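Local coordinates for Carboxylesterase/phospholipase family protein (Francisella tularensis subsp. tularensis, PDB 4F21), which is a serine hydrolase of the alpha/beta hydrolase superfamily that probably cleaves carboxylic ester bonds, and that rearranges on a large scale to facilitate catalysis, at residues T80-M85 with S164-A169; Q86-Y91 with N102-V107. One frame throughout, in Å; residues are numbered along the deposited sequence.

Contact 1 (T80-M85 with S164-A169); sequences TINMGM and STYLPA
M85 and N82, three residues apart in the short helix that runs to R88, both meet the side chain of Y166, which reaches out from the loop following strand 159-163. The M85 side chain runs along the tyrosine against its direction. M85 CB and CG both sit beside the phenol oxygen, with M85 CG 3.3 Å from Y166 OH. A bend at chi2 (58°) then turns the chain over the ring, bringing M85 SD to 3.6 Å from Y166 CE2 in an oblique Met-aromatic contact. The methyl M85 CE ends over the ring face, offset toward the rim, and makes a CH-pi contact 4.3 Å from the Y166 centroid. P168 CD covers the opposite face, so methionine and proline sandwich the ring. At its end the hydroxyl donates a hydrogen bond to N82: Y166 OH lies 3.0 Å from N82 OD1, tilted 25° out of the carbonyl plane. N82 is poorly ordered, so this bond may be less well defined than its length suggests. I144 of helix 144-150 and L201 of helix 199-210 help enclose the phenol beside the central sheet. The contact thus gives a buried phenol a hydrogen-bond acceptor while its ring stays in apolar surroundings.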
ATOM      1  N   THR A  80      13.888   4.995   8.714  1.00 40.47           N
ATOM      2  CA  THR A  80      14.476   6.218   8.169  1.00 75.68           C
ATOM      3  C   THR A  80      13.623   6.998   7.159  1.00 96.65           C
ATOM      4  O   THR A  80      14.097   7.969   6.568  1.00105.67           O
ATOM      5  CB  THR A  80      15.833   5.910   7.509  1.00 71.18           C
ATOM      6  OG1 THR A  80      15.685   4.799   6.614  1.00 40.10           O
ATOM      7  CG2 THR A  80      16.868   5.559   8.564  1.00 88.98           C
ATOM      8  N   ILE A  81      12.374   6.591   6.962  1.00 93.22           N
ATOM      9  CA  ILE A  81      11.531   7.238   5.959  1.00 82.37           C
ATOM     10  C   ILE A  81      10.694   8.395   6.515  1.00 88.52           C
ATOM     11  O   ILE A  81      10.877   9.546   6.115  1.00 78.96           O
ATOM     12  CB  ILE A  81      10.642   6.218   5.210  1.00 58.65           C
ATOM     13  CG1 ILE A  81      10.042   5.203   6.182  1.00 48.67           C
ATOM     14  CG2 ILE A  81      11.455   5.485   4.153  1.00 40.86           C
ATOM     15  CD1 ILE A  81       9.353   4.045   5.494  1.00 59.69           C
ATOM     16  N   ASN A  82       9.789   8.088   7.441  1.00109.75           N
ATOM     17  CA  ASN A  82       8.915   9.101   8.027  1.00112.98           C
ATOM     18  C   ASN A  82       9.624   9.987   9.043  1.00 91.63           C
ATOM     19  O   ASN A  82       9.015  10.884   9.629  1.00 91.01           O
ATOM     20  CB  ASN A  82       7.688   8.451   8.671  1.00130.69           C
ATOM     21  CG  ASN A  82       6.454   8.535   7.793  1.00142.92           C
ATOM     22  OD1 ASN A  82       6.553   8.696   6.577  1.00154.99           O
ATOM     23  ND2 ASN A  82       5.281   8.430   8.407  1.00137.66           N
ATOM     24  N   MET A  83      10.910   9.732   9.253  1.00 78.72           N
ATOM     25  CA  MET A  83      11.683  10.514  10.206  1.00 64.10           C
ATOM     26  C   MET A  83      11.866  11.937   9.697  1.00 61.64           C
ATOM     27  O   MET A  83      11.300  12.869  10.262  1.00 72.52           O
ATOM     28  CB  MET A  83      13.030   9.849  10.496  1.00 43.55           C
ATOM     29  CG  MET A  83      13.852  10.585  11.542  1.00 42.36           C
ATOM     30  SD  MET A  83      13.110  10.561  13.183  1.00167.79           S
ATOM     31  CE  MET A  83      13.458   8.877  13.678  1.00 49.19           C
ATOM     32  N   GLY A  84      12.639  12.097   8.625  1.00 46.80           N
ATOM     33  CA  GLY A  84      12.850  13.398   8.015  1.00 39.67           C
ATOM     34  C   GLY A  84      11.539  14.078   7.677  1.00 41.80           C
ATOM     35  O   GLY A  84      11.333  15.260   7.985  1.00 36.76           O
ATOM     36  N   MET A  85      10.650  13.311   7.051  1.00 59.35           N
ATOM     37  CA  MET A  85       9.292  13.747   6.748  1.00 62.85           C
ATOM     38  C   MET A  85       8.625  14.418   7.949  1.00 52.74           C
ATOM     39  O   MET A  85       8.328  15.611   7.913  1.00 28.41           O
ATOM     40  CB  MET A  85       8.456  12.555   6.265  1.00 54.68           C
ATOM     41  CG  MET A  85       6.944  12.743   6.347  1.00 32.52           C
ATOM     42  SD  MET A  85       6.338  14.158   5.416  1.00 66.91           S
ATOM     43  CE  MET A  85       4.583  14.032   5.742  1.00 20.71           C
ATOM     44  N   SER A 164      -4.071   6.052   3.836  1.00 50.88           N
ATOM     45  CA  SER A 164      -3.485   7.100   4.668  1.00 21.46           C
ATOM     46  C   SER A 164      -2.007   7.316   4.369  1.00 25.62           C
ATOM     47  O   SER A 164      -1.208   7.501   5.283  1.00 20.69           O
ATOM     48  CB  SER A 164      -3.673   6.769   6.147  1.00  8.94           C
ATOM     49  OG  SER A 164      -4.994   6.327   6.387  1.00 20.41           O
ATOM     50  N   THR A 165      -1.653   7.305   3.087  1.00 22.01           N
ATOM     51  CA  THR A 165      -0.251   7.361   2.689  1.00 15.92           C
ATOM     52  C   THR A 165       0.057   8.415   1.625  1.00 39.52           C
ATOM     53  O   THR A 165      -0.632   8.516   0.608  1.00 53.28           O
ATOM     54  CB  THR A 165       0.231   5.995   2.174  1.00 29.04           C
ATOM     55  OG1 THR A 165       0.051   5.005   3.194  1.00 69.78           O
ATOM     56  CG2 THR A 165       1.691   6.067   1.813  1.00 41.31           C
ATOM     57  N   TYR A 166       1.107   9.190   1.871  1.00 39.92           N
ATOM     58  CA  TYR A 166       1.573  10.196   0.927  1.00 42.73           C
ATOM     59  C   TYR A 166       2.546   9.588  -0.084  1.00 51.24           C
ATOM     60  O   TYR A 166       2.863   8.404  -0.011  1.00 29.53           O
ATOM     61  CB  TYR A 166       2.218  11.375   1.668  1.00 16.43           C
ATOM     62  CG  TYR A 166       3.545  11.074   2.342  1.00 25.63           C
ATOM     63  CD1 TYR A 166       3.738   9.913   3.079  1.00 25.53           C
ATOM     64  CD2 TYR A 166       4.607  11.962   2.239  1.00 34.30           C
ATOM     65  CE1 TYR A 166       4.949   9.646   3.689  1.00 39.17           C
ATOM     66  CE2 TYR A 166       5.818  11.704   2.845  1.00 21.08           C
ATOM     67  CZ  TYR A 166       5.986  10.547   3.568  1.00 26.58           C
ATOM     68  OH  TYR A 166       7.200  10.293   4.169  1.00 49.28           O
ATOM     69  N   LEU A 167       3.016  10.402  -1.024  1.00 38.85           N
ATOM     70  CA  LEU A 167       3.898   9.916  -2.079  1.00 28.32           C
ATOM     71  C   LEU A 167       5.238  10.648  -2.059  1.00 46.63           C
ATOM     72  O   LEU A 167       5.415  11.638  -2.767  1.00 79.61           O
ATOM     73  CB  LEU A 167       3.221  10.083  -3.440  1.00 24.09           C
ATOM     74  CG  LEU A 167       3.527   9.049  -4.523  1.00 56.47           C
ATOM     75  CD1 LEU A 167       3.391   7.641  -3.969  1.00 76.18           C
ATOM     76  CD2 LEU A 167       2.598   9.239  -5.709  1.00 63.96           C
ATOM     77  N   PRO A 168       6.190  10.160  -1.244  1.00 43.76           N
ATOM     78  CA  PRO A 168       7.496  10.802  -1.064  1.00 50.52           C
ATOM     79  C   PRO A 168       8.470  10.448  -2.178  1.00 57.16           C
ATOM     80  O   PRO A 168       8.259   9.459  -2.881  1.00 52.08           O
ATOM     81  CB  PRO A 168       7.991  10.196   0.248  1.00 29.06           C
ATOM     82  CG  PRO A 168       7.430   8.830   0.231  1.00 26.32           C
ATOM     83  CD  PRO A 168       6.068   8.945  -0.420  1.00 38.77           C
ATOM     84  N   ALA A 169       9.522  11.250  -2.323  1.00 69.67           N
ATOM     85  CA  ALA A 169      10.570  11.014  -3.316  1.00 71.95           C
ATOM     86  C   ALA A 169      10.004  10.769  -4.711  1.00 63.45           C
ATOM     87  O   ALA A 169      10.527   9.951  -5.467  1.00 52.03           O
ATOM     88  CB  ALA A 169      11.461   9.854  -2.889  1.00 55.54           C
TER

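Contact 2 (Q86-Y91 with N102-V107); sequences QMRAWY and NRVVDV
A small surface contact sets R88, the last residue of helix 82-88, against R103 and V104 in the loop that leads on to helix 111-126. V104 packs on the R88 side chain, the two crossing at about a right angle. V104 CG2 lies over one face of the R88 guanidinium, 3.3 Å from R88 NH1, and the same methyl touches R88 CD at 3.6 Å. CG2, anti to the carbonyl carbon of V104, is the branch turned to the arginine, though V104 is poorly ordered. These residues belong to a peripheral stretch between strands 67-72 and 134-139 of the alpha/beta hydrolase fold, in which the polypeptide leaves the short helix and returns as irregular loop; further along, D106 centres an inverse gamma turn and its OD2 is hydrogen-bonded to T80 OG1, just ahead of that helix. The polar part brings two like charges together. R88 NH2 approaches R103 NH2 to 3.2 Å, a pair of donors that cannot bond to each other, and the guanidinium planes are turned 55° apart. R88 comes to the edge of the R103 group, near its plane, whereas R103 NH2 meets the R88 group obliquely. One water accepts weak hydrogen bonds from both arginines, lying 3.0 Å from R88 NH1 and 3.1 Å from R103 NE. The repulsion expected between the two cations is probably eased by solvent, since both side chains are exposed; R88, R103 and V104 also touch a crystal neighbour, which may influence the geometry. L101 adds a further neighbour for R88 on the loop side.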
ATOM      1  N   GLN A  86       8.412  13.656   9.017  1.00 54.90           N
ATOM      2  CA  GLN A  86       7.740  14.189  10.197  1.00 48.55           C
ATOM      3  C   GLN A  86       8.707  14.569  11.314  1.00 36.13           C
ATOM      4  O   GLN A  86       8.488  14.250  12.482  1.00 53.99           O
ATOM      5  CB  GLN A  86       6.671  13.219  10.700  1.00 75.07           C
ATOM      6  CG  GLN A  86       5.498  13.068   9.748  1.00 98.80           C
ATOM      7  CD  GLN A  86       4.403  12.181  10.300  1.00 99.28           C
ATOM      8  OE1 GLN A  86       4.526  11.621  11.391  1.00119.10           O
ATOM      9  NE2 GLN A  86       3.320  12.046   9.545  1.00 65.52           N
ATOM     10  N   MET A  87       9.784  15.245  10.933  1.00 35.35           N
ATOM     11  CA  MET A  87      10.633  15.951  11.880  1.00 39.99           C
ATOM     12  C   MET A  87      10.983  17.312  11.298  1.00 47.91           C
ATOM     13  O   MET A  87      11.188  18.275  12.034  1.00 44.65           O
ATOM     14  CB  MET A  87      11.905  15.163  12.197  1.00 42.73           C
ATOM     15  CG  MET A  87      11.699  14.006  13.162  1.00 52.57           C
ATOM     16  N   ARG A  88      11.035  17.390   9.970  1.00 64.53           N
ATOM     17  CA  ARG A  88      11.372  18.647   9.308  1.00 57.42           C
ATOM     18  C   ARG A  88      10.149  19.482   8.942  1.00 58.39           C
ATOM     19  O   ARG A  88      10.100  20.679   9.224  1.00 67.06           O
ATOM     20  CB  ARG A  88      12.201  18.391   8.052  1.00 57.05           C
ATOM     21  CG  ARG A  88      13.445  17.561   8.267  1.00 64.65           C
ATOM     22  CD  ARG A  88      14.473  17.872   7.201  1.00 60.90           C
ATOM     23  NE  ARG A  88      15.645  18.524   7.773  1.00 51.68           N
ATOM     24  CZ  ARG A  88      16.572  19.155   7.064  1.00 45.66           C
ATOM     25  NH1 ARG A  88      16.461  19.232   5.745  1.00 64.86           N
ATOM     26  NH2 ARG A  88      17.606  19.716   7.677  1.00 28.78           N
ATOM     27  N   ALA A  89       9.169  18.846   8.308  1.00 84.93           N
ATOM     28  CA  ALA A  89       8.013  19.551   7.753  1.00 96.48           C
ATOM     29  C   ALA A  89       7.158  20.258   8.802  1.00 91.36           C
ATOM     30  O   ALA A  89       7.182  19.908   9.983  1.00 96.46           O
ATOM     31  CB  ALA A  89       7.158  18.596   6.935  1.00 96.40           C
ATOM     32  N   TRP A  90       6.403  21.259   8.355  1.00 58.78           N
ATOM     33  CA  TRP A  90       5.519  22.010   9.236  1.00 41.30           C
ATOM     34  C   TRP A  90       4.347  21.154   9.675  1.00 36.41           C
ATOM     35  O   TRP A  90       3.935  20.242   8.962  1.00 45.31           O
ATOM     36  CB  TRP A  90       4.991  23.257   8.535  1.00 35.70           C
ATOM     37  CG  TRP A  90       6.017  24.320   8.325  1.00 23.33           C
ATOM     38  CD1 TRP A  90       6.935  24.383   7.325  1.00 20.79           C
ATOM     39  CD2 TRP A  90       6.216  25.487   9.129  1.00 25.53           C
ATOM     40  NE1 TRP A  90       7.702  25.515   7.455  1.00 37.28           N
ATOM     41  CE2 TRP A  90       7.278  26.212   8.555  1.00 31.64           C
ATOM     42  CE3 TRP A  90       5.599  25.991  10.277  1.00 64.99           C
ATOM     43  CZ2 TRP A  90       7.738  27.415   9.090  1.00 14.79           C
ATOM     44  CZ3 TRP A  90       6.057  27.185  10.808  1.00 53.09           C
ATOM     45  CH2 TRP A  90       7.117  27.883  10.215  1.00 20.98           C
ATOM     46  N   TYR A  91       3.812  21.469  10.849  1.00 39.85           N
ATOM     47  CA  TYR A  91       2.695  20.732  11.427  1.00 23.99           C
ATOM     48  C   TYR A  91       1.492  20.662  10.487  1.00 22.15           C
ATOM     49  O   TYR A  91       0.743  19.687  10.494  1.00 16.43           O
ATOM     50  CB  TYR A  91       2.288  21.377  12.753  1.00 32.14           C
ATOM     51  CG  TYR A  91       1.666  22.753  12.623  1.00 15.46           C
ATOM     52  CD1 TYR A  91       0.284  22.910  12.594  1.00 26.77           C
ATOM     53  CD2 TYR A  91       2.454  23.894  12.531  1.00 12.71           C
ATOM     54  CE1 TYR A  91      -0.294  24.159  12.473  1.00 36.70           C
ATOM     55  CE2 TYR A  91       1.880  25.154  12.406  1.00 12.60           C
ATOM     56  CZ  TYR A  91       0.503  25.279  12.381  1.00 48.58           C
ATOM     57  OH  TYR A  91      -0.093  26.525  12.263  1.00 23.53           O
ATOM     58  N   ASN A 102      12.726  17.173   0.018  1.00 90.58           N
ATOM     59  CA  ASN A 102      13.257  15.976  -0.621  1.00 88.20           C
ATOM     60  C   ASN A 102      14.670  15.597  -0.171  1.00 91.27           C
ATOM     61  O   ASN A 102      15.130  14.485  -0.426  1.00107.88           O
ATOM     62  CB  ASN A 102      13.206  16.138  -2.144  1.00 80.49           C
ATOM     63  CG  ASN A 102      13.597  17.536  -2.597  1.00 59.80           C
ATOM     64  OD1 ASN A 102      14.342  18.237  -1.913  1.00 78.74           O
ATOM     65  ND2 ASN A 102      13.087  17.949  -3.752  1.00 34.78           N
ATOM     66  N   ARG A 103      15.346  16.522   0.504  1.00 67.94           N
ATOM     67  CA  ARG A 103      16.730  16.319   0.918  1.00 85.55           C
ATOM     68  C   ARG A 103      16.889  15.222   1.976  1.00 84.79           C
ATOM     69  O   ARG A 103      17.922  14.552   2.035  1.00 58.09           O
ATOM     70  CB  ARG A 103      17.322  17.632   1.437  1.00 99.87           C
ATOM     71  CG  ARG A 103      18.841  17.656   1.479  1.00107.49           C
ATOM     72  CD  ARG A 103      19.358  18.893   2.196  1.00 95.68           C
ATOM     73  NE  ARG A 103      19.144  18.819   3.639  1.00 66.38           N
ATOM     74  CZ  ARG A 103      20.029  18.320   4.496  1.00 41.42           C
ATOM     75  NH1 ARG A 103      21.187  17.853   4.054  1.00 41.59           N
ATOM     76  NH2 ARG A 103      19.759  18.288   5.793  1.00 28.55           N
ATOM     77  N   VAL A 104      15.874  15.046   2.816  1.00105.57           N
ATOM     78  CA  VAL A 104      15.963  14.075   3.903  1.00 97.29           C
ATOM     79  C   VAL A 104      14.849  13.028   3.836  1.00 83.74           C
ATOM     80  O   VAL A 104      14.003  12.938   4.727  1.00 96.50           O
ATOM     81  CB  VAL A 104      15.975  14.765   5.283  1.00 97.81           C
ATOM     82  CG1 VAL A 104      16.555  13.843   6.329  1.00107.79           C
ATOM     83  CG2 VAL A 104      16.795  16.036   5.223  1.00 94.64           C
ATOM     84  N   VAL A 105      14.856  12.252   2.756  1.00 41.83           N
ATOM     85  CA  VAL A 105      13.976  11.099   2.599  1.00 41.74           C
ATOM     86  C   VAL A 105      14.800   9.953   2.020  1.00 72.60           C
ATOM     87  O   VAL A 105      15.315  10.061   0.906  1.00 99.82           O
ATOM     88  CB  VAL A 105      12.805  11.396   1.643  1.00 44.94           C
ATOM     89  CG1 VAL A 105      11.997  10.133   1.393  1.00 57.07           C
ATOM     90  CG2 VAL A 105      11.918  12.499   2.201  1.00 55.99           C
ATOM     91  N   ASP A 106      14.931   8.862   2.770  1.00 73.26           N
ATOM     92  CA  ASP A 106      15.821   7.772   2.369  1.00 76.78           C
ATOM     93  C   ASP A 106      15.327   7.000   1.147  1.00 69.05           C
ATOM     94  O   ASP A 106      14.730   5.930   1.272  1.00 66.04           O
ATOM     95  CB  ASP A 106      16.077   6.808   3.532  1.00 89.83           C
ATOM     96  CG  ASP A 106      17.181   5.807   3.227  1.00105.14           C
ATOM     97  OD1 ASP A 106      18.098   6.149   2.451  1.00110.73           O
ATOM     98  OD2 ASP A 106      17.133   4.679   3.763  1.00107.14           O
ATOM     99  N   VAL A 107      15.589   7.553  -0.033  1.00 63.37           N
ATOM    100  CA  VAL A 107      15.245   6.902  -1.289  1.00 67.87           C
ATOM    101  C   VAL A 107      15.959   5.554  -1.411  1.00 67.24           C
ATOM    102  O   VAL A 107      15.368   4.566  -1.848  1.00 57.58           O
ATOM    103  CB  VAL A 107      15.588   7.807  -2.490  1.00 32.49           C
ATOM    104  CG1 VAL A 107      16.940   8.471  -2.284  1.00 35.28           C
ATOM    105  CG2 VAL A 107      15.548   7.021  -3.794  1.00 44.29           C
TER
HETATM  106  O   HOH W   1      16.836  20.767   3.190  1.00 38.20           O

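Overall arrangement
From the N terminus, the chain passes through strands 27-30, 38-44 and 67-72 before reaching 80-85, the first half of contact 1. Helix 82-88 runs on into the first residues of 86-91, and contact 2 closes a short loop when 102-107 comes back beside it. Helix 111-126, strand 134-139, helix 144-150 and strand 159-163 follow before 164-169 closes the much longer loop of contact 1, inside which contact 2 is nested. Their centres are about 7 Å apart. Contact 1 ties helix 82-88 inward to the loop after strand 159-163; contact 2 sets its C-terminal end against the surface loop. Packing of G84 on V104 and of P168 on V105 joins them.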